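Local coordinates for surface layer protein (Geobacillus stearothermophilus, PDB 4UJ7), which probably self-assembles into the bacterial surface layer, this piece being domains 5 and 6 of SbsC, with calcium bound in the second, at residues F35-K40 with I89-G94; L138-V143 with L199-G204. One frame throughout, in Å; residues are numbered along the deposited sequence.

Interactions 1 and 2 are equivalent kinds of joint in two consecutive Ig-like domains: each brings a strand of one sheet face to face with a strand of the opposing sheet. All touching residues are buried in both, and neither has a hydrogen bond between its segments. Interaction 1 is the larger (188 Å² against 118 Å²) and gathers an aromatic edge and a valine around one isoleucine methyl; interaction 2 uses two separate aliphatic pairs. They share no strands, and their centres lie about 28 Å apart on opposite sides of the chain's centre. The touching residues of interaction 1 are away from the calcium sites, whereas one end of interaction 2 lies near them.

Interaction 1: residues F35-K40 with I89-G94; sequences FKVTLK and ITIKSG
On the strand that brings Ile91 against Phe35 and Val37, Thr90 OG1 is gripped by two hydrogen bonds, one with Lys99 NZ and one with Asp56 OD2. Thr90 points off the other face of that strand; the alternation typical of a strand then turns Ile91 inward. There its terminal methyl does the touching. Ile91 CD1 meets Phe35 CE1 at 3.7 Å and Phe35 CZ at 3.8 Å, lying near the ring plane, so the methyl is set against the ring's edge and not over a face. The two side chains approach from opposite directions. The ring takes this position because Phe35 CG stands between the backbone N and the carbonyl carbon (chi1 65°), while Ile91 holds CG1 anti to its carbonyl carbon (chi1 -59°). On the same methyl, Val37 CG2 comes to 4.1 Å from Ile91 CD1, the two side chains passing each other in opposite directions. The CA atoms of Val37 and Ile91 are 9.0 Å apart, a spacing bridged by side chains alone. Strands 32-41 and 85-93 belong to the two facing sheets of the first of the two Ig-like domains in this piece and run here in roughly the same direction. Val100 on strand 96-105 touches both Phe35 and Ile91, and Val77 touches both Phe35 and Val37, widening the core. Farther along, Ser93 OG is hydrogen-bonded to Asn50 O, which satisfies a buried hydroxyl. With no polar bond between the segments, the sheets are held here by hydrophobic burial and van der Waals contact, centred on one methyl.

Interaction 2: residues L138-V143 with L199-G204; sequences LKVYAV and LTVKLG
Apolar contact accounts for the whole meeting of the two segments, in two aliphatic pairs. Leu138 CD1 lies 4.0 Å from Leu199 CD1, the two side chains crossing at a slant so that one methyl of each touches. Both leucines leave their strands pointing at the other sheet, and CD1 anti to CA (chi2 173° and 180°) carries that methyl farthest out. Next along, Val140 CG2 rests 4.0 Å from Val201 CG1, and these side chains slip past one another in opposite directions. Their CA atoms are 8.7 Å apart. The pairs sit between the facing sheets of the second of the two Ig-like domains in this piece, strand 135-144 on one side and 195-203 on the other; Ile186 extends the leucine pair by touching both, and Ile115 adds to the packing at Val201. The polar side-chain contacts of Lys139 lie on the other face of strand 135-144: its buried NZ makes salt bridges with Asp152 and Asp181 and a hydrogen bond to Thr182 O. As for metal, the side chain of Leu199 is about 8 Å from a bound calcium ion and about 5 Å from that of Glu197, a calcium ligand two residues earlier on the same strand.

Interaction 1: residues F35-K40 with I89-G94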
ATOM      1  N   PHE A  35       3.995  -3.506  -3.287  1.00 14.13           N
ATOM      2  CA  PHE A  35       5.120  -3.051  -2.476  1.00 13.63           C
ATOM      3  C   PHE A  35       5.580  -1.684  -2.950  1.00 14.17           C
ATOM      4  O   PHE A  35       5.176  -1.229  -4.023  1.00 13.70           O
ATOM      5  CB  PHE A  35       6.265  -4.084  -2.435  1.00 13.58           C
ATOM      6  CG  PHE A  35       6.947  -4.331  -3.764  1.00 13.27           C
ATOM      7  CD1 PHE A  35       8.033  -3.557  -4.160  1.00 13.65           C
ATOM      8  CD2 PHE A  35       6.541  -5.375  -4.589  1.00 13.77           C
ATOM      9  CE1 PHE A  35       8.686  -3.798  -5.362  1.00 13.17           C
ATOM     10  CE2 PHE A  35       7.189  -5.618  -5.808  1.00 13.58           C
ATOM     11  CZ  PHE A  35       8.263  -4.826  -6.193  1.00 13.94           C
ATOM     12  N   LYS A  36       6.413  -1.025  -2.156  1.00 14.34           N
ATOM     13  CA  LYS A  36       6.836   0.333  -2.437  1.00 14.64           C
ATOM     14  C   LYS A  36       8.283   0.447  -2.815  1.00 15.14           C
ATOM     15  O   LYS A  36       9.136  -0.232  -2.244  1.00 14.93           O
ATOM     16  CB  LYS A  36       6.549   1.241  -1.253  1.00 16.98           C
ATOM     17  CG  LYS A  36       5.067   1.559  -1.135  1.00 19.15           C
ATOM     18  CD  LYS A  36       4.793   2.361   0.116  1.00 20.28           C
ATOM     19  CE  LYS A  36       3.335   2.783   0.138  1.00 24.39           C
ATOM     20  NZ  LYS A  36       3.023   3.328   1.481  1.00 25.39           N
ATOM     21  N   VAL A  37       8.524   1.308  -3.788  1.00 15.16           N
ATOM     22  CA  VAL A  37       9.867   1.650  -4.240  1.00 15.69           C
ATOM     23  C   VAL A  37      10.133   3.094  -3.845  1.00 16.06           C
ATOM     24  O   VAL A  37       9.265   3.958  -4.006  1.00 15.56           O
ATOM     25  CB  VAL A  37       9.955   1.513  -5.784  1.00 17.35           C
ATOM     26  CG1 VAL A  37      11.132   2.305  -6.352  1.00 17.57           C
ATOM     27  CG2 VAL A  37      10.013   0.047  -6.153  1.00 18.84           C
ATOM     28  N   THR A  38      11.340   3.352  -3.342  1.00 15.46           N
ATOM     29  CA  THR A  38      11.795   4.731  -3.107  0.50 15.07           C
ATOM     30  C   THR A  38      13.203   4.914  -3.667  1.00 15.37           C
ATOM     31  O   THR A  38      14.132   4.229  -3.262  1.00 15.43           O
ATOM     32  CB  THR A  38      11.791   5.147  -1.620  0.50 15.72           C
ATOM     33  OG1 THR A  38      10.534   4.833  -1.009  0.50 14.78           O
ATOM     34  CG2 THR A  38      12.015   6.655  -1.494  0.50 16.62           C
ATOM     35  N   LEU A  39      13.337   5.839  -4.610  1.00 14.71           N
ATOM     36  CA  LEU A  39      14.631   6.109  -5.250  1.00 14.22           C
ATOM     37  C   LEU A  39      15.450   7.011  -4.360  1.00 14.11           C
ATOM     38  O   LEU A  39      14.941   8.020  -3.898  1.00 14.39           O
ATOM     39  CB  LEU A  39      14.435   6.788  -6.617  1.00 14.86           C
ATOM     40  CG  LEU A  39      13.611   6.045  -7.677  1.00 17.20           C
ATOM     41  CD1 LEU A  39      13.637   6.786  -9.001  1.00 16.83           C
ATOM     42  CD2 LEU A  39      14.071   4.614  -7.876  1.00 17.68           C
ATOM     43  N   LYS A  40      16.702   6.633  -4.087  1.00 14.78           N
ATOM     44  CA  LYS A  40      17.554   7.395  -3.177  1.00 15.77           C
ATOM     45  C   LYS A  40      18.908   7.751  -3.783  1.00 15.72           C
ATOM     46  O   LYS A  40      19.485   6.983  -4.537  1.00 15.52           O
ATOM     47  CB  LYS A  40      17.727   6.661  -1.833  1.00 16.78           C
ATOM     48  CG  LYS A  40      16.428   6.542  -1.041  1.00 18.38           C
ATOM     49  CD  LYS A  40      16.583   5.723   0.231  1.00 21.50           C
ATOM     50  CE  LYS A  40      15.249   5.607   0.950  1.00 22.85           C
ATOM     51  NZ  LYS A  40      15.358   4.872   2.248  1.00 26.91           N
ATOM     52  N   ILE A  89      10.619  -9.893 -10.381  1.00 19.18           N
ATOM     53  CA  ILE A  89      10.323  -8.558 -10.915  1.00 18.24           C
ATOM     54  C   ILE A  89      11.642  -7.784 -10.982  1.00 17.41           C
ATOM     55  O   ILE A  89      12.341  -7.615  -9.965  1.00 17.55           O
ATOM     56  CB  ILE A  89       9.334  -7.716 -10.045  1.00 18.60           C
ATOM     57  CG1 ILE A  89       7.975  -8.398  -9.796  1.00 19.79           C
ATOM     58  CG2 ILE A  89       9.111  -6.323 -10.656  1.00 19.39           C
ATOM     59  CD1 ILE A  89       7.323  -9.025 -11.021  1.00 19.26           C
ATOM     60  N   THR A  90      11.989  -7.313 -12.172  1.00 16.21           N
ATOM     61  CA  THR A  90      13.159  -6.467 -12.334  1.00 16.22           C
ATOM     62  C   THR A  90      12.710  -5.016 -12.374  1.00 16.56           C
ATOM     63  O   THR A  90      11.867  -4.630 -13.197  1.00 16.34           O
ATOM     64  CB  THR A  90      13.970  -6.835 -13.604  1.00 17.40           C
ATOM     65  OG1 THR A  90      14.421  -8.192 -13.509  1.00 18.75           O
ATOM     66  CG2 THR A  90      15.164  -5.901 -13.778  1.00 19.09           C
ATOM     67  N   ILE A  91      13.246  -4.202 -11.469  1.00 15.46           N
ATOM     68  CA  ILE A  91      12.962  -2.776 -11.424  1.00 15.01           C
ATOM     69  C   ILE A  91      14.242  -2.074 -11.851  1.00 15.48           C
ATOM     70  O   ILE A  91      15.291  -2.282 -11.234  1.00 16.15           O
ATOM     71  CB  ILE A  91      12.549  -2.377  -9.992  1.00 15.56           C
ATOM     72  CG1 ILE A  91      11.317  -3.182  -9.564  1.00 17.31           C
ATOM     73  CG2 ILE A  91      12.304  -0.902  -9.916  1.00 15.55           C
ATOM     74  CD1 ILE A  91      11.239  -3.387  -8.072  1.00 19.64           C
ATOM     75  N   LYS A  92      14.170  -1.260 -12.904  1.00 14.68           N
ATOM     76  CA  LYS A  92      15.364  -0.621 -13.474  1.00 15.74           C
ATOM     77  C   LYS A  92      15.182   0.880 -13.623  1.00 15.38           C
ATOM     78  O   LYS A  92      14.103   1.369 -14.034  1.00 15.18           O
ATOM     79  CB  LYS A  92      15.704  -1.231 -14.843  1.00 18.40           C
ATOM     80  CG  LYS A  92      17.147  -1.065 -15.313  1.00 21.95           C
ATOM     81  CD  LYS A  92      17.468  -2.043 -16.456  1.00 24.44           C
ATOM     82  CE  LYS A  92      17.633  -3.484 -15.965  1.00 27.44           C
ATOM     83  NZ  LYS A  92      17.510  -4.587 -16.979  1.00 29.08           N
ATOM     84  N   SER A  93      16.241   1.614 -13.314  1.00 14.52           N
ATOM     85  CA  SER A  93      16.323   3.043 -13.584  1.00 15.01           C
ATOM     86  C   SER A  93      17.761   3.397 -13.950  1.00 16.20           C
ATOM     87  O   SER A  93      18.653   3.250 -13.121  1.00 16.91           O
ATOM     88  CB  SER A  93      15.887   3.844 -12.366  1.00 15.61           C
ATOM     89  OG  SER A  93      15.806   5.210 -12.710  1.00 17.57           O
ATOM     90  N   GLY A  94      17.988   3.842 -15.187  1.00 16.92           N
ATOM     91  CA  GLY A  94      19.341   4.093 -15.652  1.00 17.46           C
ATOM     92  C   GLY A  94      20.178   2.840 -15.516  1.00 18.07           C
ATOM     93  O   GLY A  94      19.774   1.786 -15.980  1.00 19.12           O
TER

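Interaction 2: residues L138-V143 with L199-G204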
ATOM      1  N   LEU A 138      -6.724   2.380   2.640  1.00 14.56           N
ATOM      2  CA  LEU A 138      -6.487   1.109   3.342  1.00 14.39           C
ATOM      3  C   LEU A 138      -7.008  -0.091   2.571  1.00 14.41           C
ATOM      4  O   LEU A 138      -8.049  -0.018   1.911  1.00 14.18           O
ATOM      5  CB  LEU A 138      -7.204   1.124   4.707  1.00 15.28           C
ATOM      6  CG  LEU A 138      -6.831   2.266   5.653  1.00 14.37           C
ATOM      7  CD1 LEU A 138      -7.745   2.226   6.871  1.00 15.89           C
ATOM      8  CD2 LEU A 138      -5.362   2.239   6.073  1.00 15.15           C
ATOM      9  N   LYS A 139      -6.269  -1.198   2.656  1.00 14.95           N
ATOM     10  CA  LYS A 139      -6.806  -2.500   2.272  1.00 16.03           C
ATOM     11  C   LYS A 139      -6.626  -3.466   3.443  1.00 15.84           C
ATOM     12  O   LYS A 139      -5.783  -3.254   4.316  1.00 16.52           O
ATOM     13  CB  LYS A 139      -6.123  -3.043   1.008  1.00 17.19           C
ATOM     14  CG  LYS A 139      -6.725  -2.503  -0.287  1.00 18.24           C
ATOM     15  CD  LYS A 139      -5.964  -3.074  -1.482  1.00 19.56           C
ATOM     16  CE  LYS A 139      -6.645  -2.696  -2.786  1.00 19.20           C
ATOM     17  NZ  LYS A 139      -7.951  -3.380  -2.905  1.00 19.38           N
ATOM     18  N   VAL A 140      -7.455  -4.501   3.466  1.00 16.89           N
ATOM     19  CA  VAL A 140      -7.295  -5.570   4.444  1.00 17.46           C
ATOM     20  C   VAL A 140      -7.132  -6.893   3.697  1.00 17.57           C
ATOM     21  O   VAL A 140      -7.988  -7.254   2.894  1.00 17.66           O
ATOM     22  CB  VAL A 140      -8.472  -5.640   5.446  1.00 18.13           C
ATOM     23  CG1 VAL A 140      -8.210  -6.709   6.504  1.00 18.93           C
ATOM     24  CG2 VAL A 140      -8.671  -4.292   6.143  1.00 18.30           C
ATOM     25  N   TYR A 141      -6.009  -7.577   3.944  1.00 17.73           N
ATOM     26  CA  TYR A 141      -5.719  -8.875   3.317  1.00 18.99           C
ATOM     27  C   TYR A 141      -5.881 -10.048   4.260  1.00 19.33           C
ATOM     28  O   TYR A 141      -5.564  -9.960   5.452  1.00 19.57           O
ATOM     29  CB  TYR A 141      -4.287  -8.907   2.780  1.00 19.35           C
ATOM     30  CG  TYR A 141      -3.993  -7.868   1.727  1.00 19.71           C
ATOM     31  CD1 TYR A 141      -4.486  -8.003   0.437  1.00 20.74           C
ATOM     32  CD2 TYR A 141      -3.236  -6.746   2.034  1.00 21.21           C
ATOM     33  CE1 TYR A 141      -4.226  -7.047  -0.533  1.00 21.01           C
ATOM     34  CE2 TYR A 141      -2.972  -5.785   1.081  1.00 21.66           C
ATOM     35  CZ  TYR A 141      -3.467  -5.944  -0.194  1.00 21.21           C
ATOM     36  OH  TYR A 141      -3.183  -4.999  -1.147  1.00 23.94           O
ATOM     37  N   ALA A 142      -6.351 -11.157   3.697  1.00 18.54           N
ATOM     38  CA  ALA A 142      -6.255 -12.458   4.351  1.00 18.37           C
ATOM     39  C   ALA A 142      -4.934 -13.155   3.955  1.00 17.98           C
ATOM     40  O   ALA A 142      -4.549 -13.168   2.778  1.00 17.80           O
ATOM     41  CB  ALA A 142      -7.459 -13.311   4.005  1.00 18.76           C
ATOM     42  N   VAL A 143      -4.260 -13.742   4.941  1.00 18.08           N
ATOM     43  CA  VAL A 143      -2.911 -14.281   4.777  0.50 17.69           C
ATOM     44  C   VAL A 143      -2.859 -15.719   5.302  1.00 18.57           C
ATOM     45  O   VAL A 143      -3.317 -15.973   6.412  1.00 19.75           O
ATOM     46  CB  VAL A 143      -1.898 -13.383   5.536  0.50 17.39           C
ATOM     47  CG1 VAL A 143      -0.486 -13.924   5.433  0.50 16.99           C
ATOM     48  CG2 VAL A 143      -1.951 -11.960   4.992  0.50 16.04           C
ATOM     49  N   LEU A 199      -8.431   3.636  14.163  1.00 16.46           N
ATOM     50  CA  LEU A 199      -9.508   2.965  13.441  1.00 15.64           C
ATOM     51  C   LEU A 199      -9.572   1.499  13.789  1.00 16.32           C
ATOM     52  O   LEU A 199      -8.555   0.826  13.835  1.00 16.93           O
ATOM     53  CB  LEU A 199      -9.332   3.121  11.928  1.00 14.78           C
ATOM     54  CG  LEU A 199      -9.150   4.552  11.426  1.00 15.31           C
ATOM     55  CD1 LEU A 199      -8.980   4.578   9.908  1.00 16.01           C
ATOM     56  CD2 LEU A 199     -10.328   5.430  11.848  1.00 16.74           C
ATOM     57  N   THR A 200     -10.785   1.005  14.007  1.00 16.00           N
ATOM     58  CA  THR A 200     -11.006  -0.402  14.358  1.00 17.31           C
ATOM     59  C   THR A 200     -11.557  -1.153  13.163  1.00 17.33           C
ATOM     60  O   THR A 200     -12.521  -0.707  12.527  1.00 17.22           O
ATOM     61  CB  THR A 200     -11.940  -0.527  15.586  1.00 18.38           C
ATOM     62  OG1 THR A 200     -11.356   0.206  16.670  1.00 19.66           O
ATOM     63  CG2 THR A 200     -12.111  -1.983  16.012  1.00 19.24           C
ATOM     64  N   VAL A 201     -10.945  -2.302  12.862  1.00 17.60           N
ATOM     65  CA  VAL A 201     -11.337  -3.105  11.717  1.00 18.40           C
ATOM     66  C   VAL A 201     -12.070  -4.358  12.204  1.00 18.33           C
ATOM     67  O   VAL A 201     -11.509  -5.142  12.974  1.00 18.51           O
ATOM     68  CB  VAL A 201     -10.083  -3.548  10.924  1.00 18.58           C
ATOM     69  CG1 VAL A 201     -10.476  -4.339   9.694  1.00 19.72           C
ATOM     70  CG2 VAL A 201      -9.225  -2.346  10.540  1.00 18.53           C
ATOM     71  N   LYS A 202     -13.302  -4.534  11.741  1.00 19.77           N
ATOM     72  CA  LYS A 202     -14.143  -5.655  12.168  1.00 21.45           C
ATOM     73  C   LYS A 202     -14.606  -6.488  10.985  1.00 22.63           C
ATOM     74  O   LYS A 202     -14.873  -5.959   9.910  1.00 22.16           O
ATOM     75  CB  LYS A 202     -15.368  -5.139  12.934  1.00 22.40           C
ATOM     76  CG  LYS A 202     -15.044  -4.592  14.320  1.00 24.18           C
ATOM     77  CD  LYS A 202     -16.320  -4.450  15.131  1.00 26.68           C
ATOM     78  CE  LYS A 202     -16.136  -3.492  16.291  1.00 28.98           C
ATOM     79  NZ  LYS A 202     -17.473  -3.072  16.792  1.00 30.56           N
ATOM     80  N   LEU A 203     -14.692  -7.801  11.188  1.00 23.76           N
ATOM     81  CA  LEU A 203     -15.333  -8.691  10.222  1.00 25.06           C
ATOM     82  C   LEU A 203     -16.614  -9.151  10.887  1.00 27.29           C
ATOM     83  O   LEU A 203     -16.588  -9.991  11.781  1.00 28.19           O
ATOM     84  CB  LEU A 203     -14.408  -9.857   9.865  1.00 25.92           C
ATOM     85  CG  LEU A 203     -14.836 -10.855   8.781  1.00 26.73           C
ATOM     86  CD1 LEU A 203     -15.176 -10.157   7.468  1.00 26.20           C
ATOM     87  CD2 LEU A 203     -13.745 -11.897   8.569  1.00 26.99           C
ATOM     88  N   GLY A 204     -17.725  -8.548  10.482  1.00 28.72           N
ATOM     89  CA  GLY A 204     -18.977  -8.642  11.238  1.00 31.03           C
ATOM     90  C   GLY A 204     -18.793  -8.134  12.658  1.00 31.94           C
ATOM     91  O   GLY A 204     -18.473  -6.964  12.873  1.00 33.20           O
TER